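Local structure of flavin-dependent monooxygenase, oxygenase subunit HsaA (Rhodococcus sp., 2RFQ) at residues E56-Y61 / A103-W108; L318-R323 / Y377-T382. The protein catalyses the FMNH2-dependent ortho-hydroxylation of the secosteroid phenol 3-HSA to the catechol 3,4-DHSA during cholesterol catabolism, as the oxygenase component of a two-component monooxygenase. All coordinates share one frame; numbering follows the deposited sequence.

Contact 1 of 2, residues E56-Y61 / A103-W108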
loop_
_atom_site.group_PDB
_atom_site.type_symbol
_atom_site.label_atom_id
_atom_site.label_comp_id
_atom_site.label_asym_id
_atom_site.label_seq_id
_atom_site.Cartn_x
_atom_site.Cartn_y
_atom_site.Cartn_z
ATOM N N GLU A 56 -2.590 -14.556 -43.257
ATOM C CA GLU A 56 -3.575 -15.222 -44.096
ATOM C C GLU A 56 -2.918 -16.138 -45.149
ATOM O O GLU A 56 -3.455 -17.203 -45.473
ATOM C CB GLU A 56 -4.470 -14.178 -44.750
ATOM C CG GLU A 56 -5.604 -14.764 -45.590
ATOM C CD GLU A 56 -5.191 -15.063 -47.013
ATOM O OE1 GLU A 56 -4.175 -14.506 -47.482
ATOM O OE2 GLU A 56 -5.905 -15.856 -47.672
ATOM N N GLN A 57 -1.751 -15.746 -45.669
ATOM C CA GLN A 57 -1.130 -16.540 -46.754
ATOM C C GLN A 57 -0.741 -17.941 -46.272
ATOM O O GLN A 57 -0.593 -18.859 -47.084
ATOM C CB GLN A 57 0.076 -15.825 -47.375
ATOM C CG GLN A 57 1.274 -15.681 -46.466
ATOM C CD GLN A 57 2.525 -15.314 -47.235
ATOM O OE1 GLN A 57 2.892 -15.991 -48.224
ATOM N NE2 GLN A 57 3.195 -14.256 -46.791
ATOM N N TRP A 58 -0.591 -18.102 -44.953
ATOM C CA TRP A 58 -0.201 -19.385 -44.355
ATOM C C TRP A 58 -1.399 -20.081 -43.672
ATOM O O TRP A 58 -1.231 -21.008 -42.875
ATOM C CB TRP A 58 0.965 -19.194 -43.353
ATOM C CG TRP A 58 2.158 -18.554 -43.966
ATOM C CD1 TRP A 58 2.660 -17.309 -43.688
ATOM C CD2 TRP A 58 2.977 -19.091 -45.015
ATOM N NE1 TRP A 58 3.760 -17.055 -44.486
ATOM C CE2 TRP A 58 3.970 -18.132 -45.307
ATOM C CE3 TRP A 58 2.986 -20.304 -45.712
ATOM C CZ2 TRP A 58 4.954 -18.341 -46.285
ATOM C CZ3 TRP A 58 3.958 -20.513 -46.692
ATOM C CH2 TRP A 58 4.926 -19.530 -46.968
ATOM N N GLY A 59 -2.608 -19.618 -43.975
ATOM C CA GLY A 59 -3.816 -20.198 -43.403
ATOM C C GLY A 59 -4.189 -19.604 -42.054
ATOM O O GLY A 59 -5.025 -20.156 -41.348
ATOM N N GLY A 60 -3.590 -18.459 -41.722
ATOM C CA GLY A 60 -3.811 -17.823 -40.413
ATOM C C GLY A 60 -4.921 -16.791 -40.401
ATOM O O GLY A 60 -5.461 -16.410 -41.461
ATOM N N TYR A 61 -5.274 -16.331 -39.199
ATOM C CA TYR A 61 -6.350 -15.355 -39.034
ATOM C C TYR A 61 -5.886 -13.910 -39.127
ATOM O O TYR A 61 -6.728 -13.024 -39.271
ATOM C CB TYR A 61 -7.039 -15.520 -37.670
ATOM C CG TYR A 61 -7.801 -16.815 -37.482
ATOM C CD1 TYR A 61 -9.154 -16.908 -37.818
ATOM C CD2 TYR A 61 -7.179 -17.933 -36.912
ATOM C CE1 TYR A 61 -9.869 -18.102 -37.615
ATOM C CE2 TYR A 61 -7.881 -19.121 -36.711
ATOM C CZ TYR A 61 -9.226 -19.199 -37.057
ATOM O OH TYR A 61 -9.920 -20.381 -36.877
ATOM N N ALA A 103 12.157 -16.707 -45.425
ATOM C CA ALA A 103 12.222 -17.278 -44.068
ATOM C C ALA A 103 10.879 -17.920 -43.674
ATOM O O ALA A 103 10.837 -19.026 -43.126
ATOM C CB ALA A 103 12.609 -16.205 -43.058
ATOM N N GLN A 104 9.778 -17.243 -43.987
ATOM C CA GLN A 104 8.446 -17.820 -43.706
ATOM C C GLN A 104 8.220 -19.107 -44.492
ATOM O O GLN A 104 7.669 -20.062 -43.969
ATOM C CB GLN A 104 7.346 -16.828 -44.051
ATOM C CG GLN A 104 7.373 -15.560 -43.222
ATOM C CD GLN A 104 6.471 -14.500 -43.815
ATOM O OE1 GLN A 104 5.280 -14.737 -44.022
ATOM N NE2 GLN A 104 7.049 -13.341 -44.139
ATOM N N GLU A 105 8.655 -19.127 -45.753
ATOM C CA GLU A 105 8.583 -20.331 -46.564
ATOM C C GLU A 105 9.440 -21.455 -45.944
ATOM O O GLU A 105 9.015 -22.613 -45.886
ATOM C CB GLU A 105 9.012 -20.033 -48.009
ATOM C CG GLU A 105 9.088 -21.280 -48.904
ATOM C CD GLU A 105 7.727 -21.831 -49.326
ATOM O OE1 GLU A 105 6.735 -21.065 -49.366
ATOM O OE2 GLU A 105 7.658 -23.049 -49.639
ATOM N N ASP A 106 10.638 -21.118 -45.463
ATOM C CA ASP A 106 11.480 -22.107 -44.767
ATOM C C ASP A 106 10.753 -22.803 -43.625
ATOM O O ASP A 106 10.855 -24.018 -43.462
ATOM C CB ASP A 106 12.765 -21.464 -44.238
ATOM C CG ASP A 106 13.733 -21.058 -45.338
ATOM O OD1 ASP A 106 13.573 -21.475 -46.498
ATOM O OD2 ASP A 106 14.674 -20.314 -45.015
ATOM N N VAL A 107 10.019 -22.011 -42.844
ATOM C CA VAL A 107 9.326 -22.505 -41.668
ATOM C C VAL A 107 8.014 -23.214 -41.995
ATOM O O VAL A 107 7.766 -24.321 -41.491
ATOM C CB VAL A 107 9.098 -21.353 -40.663
ATOM C CG1 VAL A 107 8.294 -21.831 -39.462
ATOM C CG2 VAL A 107 10.474 -20.776 -40.231
ATOM N N TRP A 108 7.197 -22.579 -42.834
ATOM C CA TRP A 108 5.805 -23.008 -43.028
ATOM C C TRP A 108 5.499 -23.581 -44.411
ATOM O O TRP A 108 4.358 -24.008 -44.671
ATOM C CB TRP A 108 4.852 -21.835 -42.763
ATOM C CG TRP A 108 4.710 -21.450 -41.299
ATOM C CD1 TRP A 108 4.664 -22.300 -40.216
ATOM C CD2 TRP A 108 4.540 -20.127 -40.780
ATOM N NE1 TRP A 108 4.511 -21.571 -39.044
ATOM C CE2 TRP A 108 4.429 -20.240 -39.364
ATOM C CE3 TRP A 108 4.494 -18.852 -41.367
ATOM C CZ2 TRP A 108 4.251 -19.123 -38.533
ATOM C CZ3 TRP A 108 4.314 -17.739 -40.542
ATOM C CH2 TRP A 108 4.194 -17.882 -39.136
#
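Trp58 lays one face of its indole over the last turn of helix 101-108, overlapping Trp108 and the backbone of Gln104. CE3 of Trp108 stands 3.3 Å from Trp58 CD1, near the rim of the five-membered ring, and the two indoles form an oblique aromatic pair, the Trp58 five-membered and Trp108 six-membered ring planes 51° apart. Farther along the same face, Trp108 CB makes a CH-pi contact 4.2 Å from the centroid of the Trp58 six-membered ring. On the opposite face lies CG of the preceding residue, Gln57.

The polar edge of the indole is used as well. Trp58 NE1 donates an almost straight hydrogen bond of 2.8 Å to Gln104 OE1, the acceptor lying close to the ring plane. With CG of Gln104 anti to its carbonyl carbon (chi1 -63°) and the chain extended beyond, the amide is carried past the indole edge; there OE1 also accepts from Asn224 ND2, while NE2 is hydrogen-bonded to Phe99 O. Beyond the far rim, Glu105 OE1 approaches Trp58 CH2 in plane at 3.4 Å.

Trp58 thus joins the loop between helices 38-47 and 65-76 to the C-terminal turn of helix 101-108 within the acyl-CoA dehydrogenase-like N-terminal domain, where Trp108 also packs on helix 80-96 and Val107 touches strand 150-159.

Contact 2 of 2, residues L318-R323 / Y377-T382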
loop_
_atom_site.group_PDB
_atom_site.type_symbol
_atom_site.label_atom_id
_atom_site.label_comp_id
_atom_site.label_asym_id
_atom_site.label_seq_id
_atom_site.Cartn_x
_atom_site.Cartn_y
_atom_site.Cartn_z
ATOM N N LEU A 318 1.085 7.231 -27.019
ATOM C CA LEU A 318 0.286 6.032 -26.773
ATOM C C LEU A 318 1.160 4.808 -26.469
ATOM O O LEU A 318 0.838 4.016 -25.576
ATOM C CB LEU A 318 -0.646 5.777 -27.964
ATOM C CG LEU A 318 -1.512 4.517 -27.932
ATOM C CD1 LEU A 318 -2.314 4.362 -26.645
ATOM C CD2 LEU A 318 -2.443 4.501 -29.172
ATOM N N ARG A 319 2.261 4.666 -27.203
ATOM C CA ARG A 319 3.202 3.576 -26.932
ATOM C C ARG A 319 3.730 3.689 -25.499
ATOM O O ARG A 319 3.906 2.675 -24.821
ATOM C CB ARG A 319 4.349 3.593 -27.946
ATOM C CG ARG A 319 3.898 3.023 -29.301
ATOM C CD ARG A 319 4.847 3.413 -30.410
ATOM N NE ARG A 319 6.187 2.897 -30.189
ATOM C CZ ARG A 319 7.256 3.241 -30.909
ATOM N NH1 ARG A 319 7.142 4.110 -31.924
ATOM N NH2 ARG A 319 8.455 2.715 -30.625
ATOM N N LEU A 320 3.952 4.927 -25.037
ATOM C CA LEU A 320 4.402 5.137 -23.650
ATOM C C LEU A 320 3.322 4.764 -22.639
ATOM O O LEU A 320 3.601 4.087 -21.620
ATOM C CB LEU A 320 4.835 6.600 -23.427
ATOM C CG LEU A 320 6.133 6.990 -24.135
ATOM C CD1 LEU A 320 6.292 8.525 -24.150
ATOM C CD2 LEU A 320 7.345 6.339 -23.477
ATOM N N ARG A 321 2.078 5.188 -22.912
ATOM C CA ARG A 321 0.957 4.799 -22.035
ATOM C C ARG A 321 0.779 3.276 -21.987
ATOM O O ARG A 321 0.482 2.707 -20.927
ATOM C CB ARG A 321 -0.372 5.456 -22.450
ATOM C CG ARG A 321 -0.434 6.907 -22.015
ATOM C CD ARG A 321 -1.830 7.475 -22.181
ATOM N NE ARG A 321 -2.105 7.759 -23.578
ATOM C CZ ARG A 321 -3.027 7.177 -24.325
ATOM N NH1 ARG A 321 -3.824 6.231 -23.819
ATOM N NH2 ARG A 321 -3.164 7.567 -25.593
ATOM N N ALA A 322 0.957 2.627 -23.135
ATOM C CA ALA A 322 0.827 1.182 -23.231
ATOM C C ALA A 322 1.810 0.505 -22.293
ATOM O O ALA A 322 1.434 -0.345 -21.504
ATOM C CB ALA A 322 1.014 0.709 -24.684
ATOM N N ARG A 323 3.080 0.919 -22.361
ATOM C CA ARG A 323 4.087 0.337 -21.459
ATOM C C ARG A 323 3.798 0.605 -19.976
ATOM O O ARG A 323 3.911 -0.295 -19.132
ATOM C CB ARG A 323 5.473 0.816 -21.861
ATOM C CG ARG A 323 6.034 0.033 -23.046
ATOM C CD ARG A 323 6.549 -1.326 -22.575
ATOM N NE ARG A 323 7.826 -1.167 -21.841
ATOM C CZ ARG A 323 8.229 -1.934 -20.827
ATOM N NH1 ARG A 323 7.464 -2.939 -20.364
ATOM N NH2 ARG A 323 9.421 -1.697 -20.286
ATOM N N TYR A 377 7.916 2.942 -16.014
ATOM C CA TYR A 377 7.420 4.144 -15.318
ATOM C C TYR A 377 8.362 5.323 -15.496
ATOM O O TYR A 377 7.917 6.446 -15.788
ATOM C CB TYR A 377 7.228 3.891 -13.821
ATOM C CG TYR A 377 6.156 2.895 -13.451
ATOM C CD1 TYR A 377 5.093 2.599 -14.319
ATOM C CD2 TYR A 377 6.195 2.276 -12.213
ATOM C CE1 TYR A 377 4.082 1.665 -13.955
ATOM C CE2 TYR A 377 5.186 1.359 -11.818
ATOM C CZ TYR A 377 4.149 1.050 -12.704
ATOM O OH TYR A 377 3.160 0.136 -12.350
ATOM N N VAL A 378 9.658 5.062 -15.351
ATOM C CA VAL A 378 10.645 6.132 -15.532
ATOM C C VAL A 378 10.564 6.648 -16.961
ATOM O O VAL A 378 10.566 7.863 -17.186
ATOM C CB VAL A 378 12.062 5.645 -15.165
ATOM C CG1 VAL A 378 13.131 6.646 -15.600
ATOM C CG2 VAL A 378 12.131 5.389 -13.653
HETATM N N MSE A 379 10.470 5.737 -17.920
HETATM C CA MSE A 379 10.396 6.146 -19.326
HETATM C C MSE A 379 9.158 7.009 -19.592
HETATM O O MSE A 379 9.231 8.043 -20.264
HETATM C CB MSE A 379 10.353 4.919 -20.236
HETATM C CG MSE A 379 10.320 5.322 -21.684
HETATM SE SE MSE A 379 10.241 3.761 -22.846
HETATM C CE MSE A 379 8.625 2.958 -22.133
ATOM N N TYR A 380 8.024 6.567 -19.066
ATOM C CA TYR A 380 6.778 7.322 -19.215
ATOM C C TYR A 380 6.948 8.733 -18.640
ATOM O O TYR A 380 6.593 9.732 -19.289
ATOM C CB TYR A 380 5.624 6.605 -18.508
ATOM C CG TYR A 380 4.374 7.450 -18.518
ATOM C CD1 TYR A 380 3.527 7.456 -19.631
ATOM C CD2 TYR A 380 4.063 8.275 -17.436
ATOM C CE1 TYR A 380 2.391 8.246 -19.643
ATOM C CE2 TYR A 380 2.954 9.078 -17.456
ATOM C CZ TYR A 380 2.115 9.053 -18.543
ATOM O OH TYR A 380 0.992 9.863 -18.535
ATOM N N GLY A 381 7.468 8.813 -17.414
ATOM C CA GLY A 381 7.714 10.130 -16.782
ATOM C C GLY A 381 8.667 11.023 -17.558
ATOM O O GLY A 381 8.481 12.244 -17.635
ATOM N N THR A 382 9.705 10.408 -18.137
ATOM C CA THR A 382 10.639 11.114 -18.996
ATOM C C THR A 382 9.885 11.748 -20.162
ATOM O O THR A 382 10.079 12.924 -20.476
ATOM C CB THR A 382 11.758 10.161 -19.479
ATOM O OG1 THR A 382 12.459 9.652 -18.323
ATOM C CG2 THR A 382 12.770 10.902 -20.380
#
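Leu320 reaches across from helix 316-344 and meets two side chains of helix 373-384. Its CB lies 4.1 Å from Tyr380 CD1, at the point where the two backbones come nearest. CG stands anti to the carbonyl carbon (chi1 -70°), and from that branch point CD2 turns to Met379, present as selenomethionine. There the methyl is 3.6 Å from Met379 CG and 3.9 Å from both SE and CE, so it lies against much of the length of that side chain.

Met379 runs extended through chi1 and chi2 and bends only at chi3 (57°), the torsion that places CE. The terminal methyl rests 3.8 Å from Arg323 CB, the two side chains crossing at about a right angle. Arg323 offers its aliphatic base to this contact; its guanidinium is held by Gln326, Ala370 O and Met393 O.

Beside Leu320, the rim of the Tyr380 ring meets helix 316-344 obliquely. Its CD1 comes 3.9 Å from the backbone O of Leu320, and its CE1 lies equally far from Arg321 CG. Here too the arginine contributes methylene surface, while its NE forms a salt bridge with Glu317. The phenol is directed onward to the tetramer interface, where OH is hydrogen-bonded to Tyr253 OH of a second subunit.

The segment axes approach to 9.1 Å at -150°, a near-antiparallel helix pair packed by apolar contacts. It places helix 373-384 against one of the long helices of the all-helical C-terminal domain characteristic of the acyl-CoA dehydrogenase fold, with Arg323 about 8 Å from Ala369, a probable FMN-binding residue, side chain to side chain.

How the contacts relate
Both contacts are largely buried, but their chemistry differs with their place in the fold. Contact 1 ties a loop to a short helix within the N-terminal domain, combining aromatic overlap with a directional side-chain hydrogen bond; Glu105 at its edge is exposed, whereas none of the touching residues of contact 2 is. Contact 2 joins two helices in the C-terminal region through methyl, methylene and ring surfaces, while the polar ends of Arg321, Arg323 and Tyr380 find partners outside the two segments. No other chain touches contact 1, whereas helix 373-384 in contact 2 also faces neighbouring subunits. The contacts share no helix or strand, and their centres are about 33 Å apart.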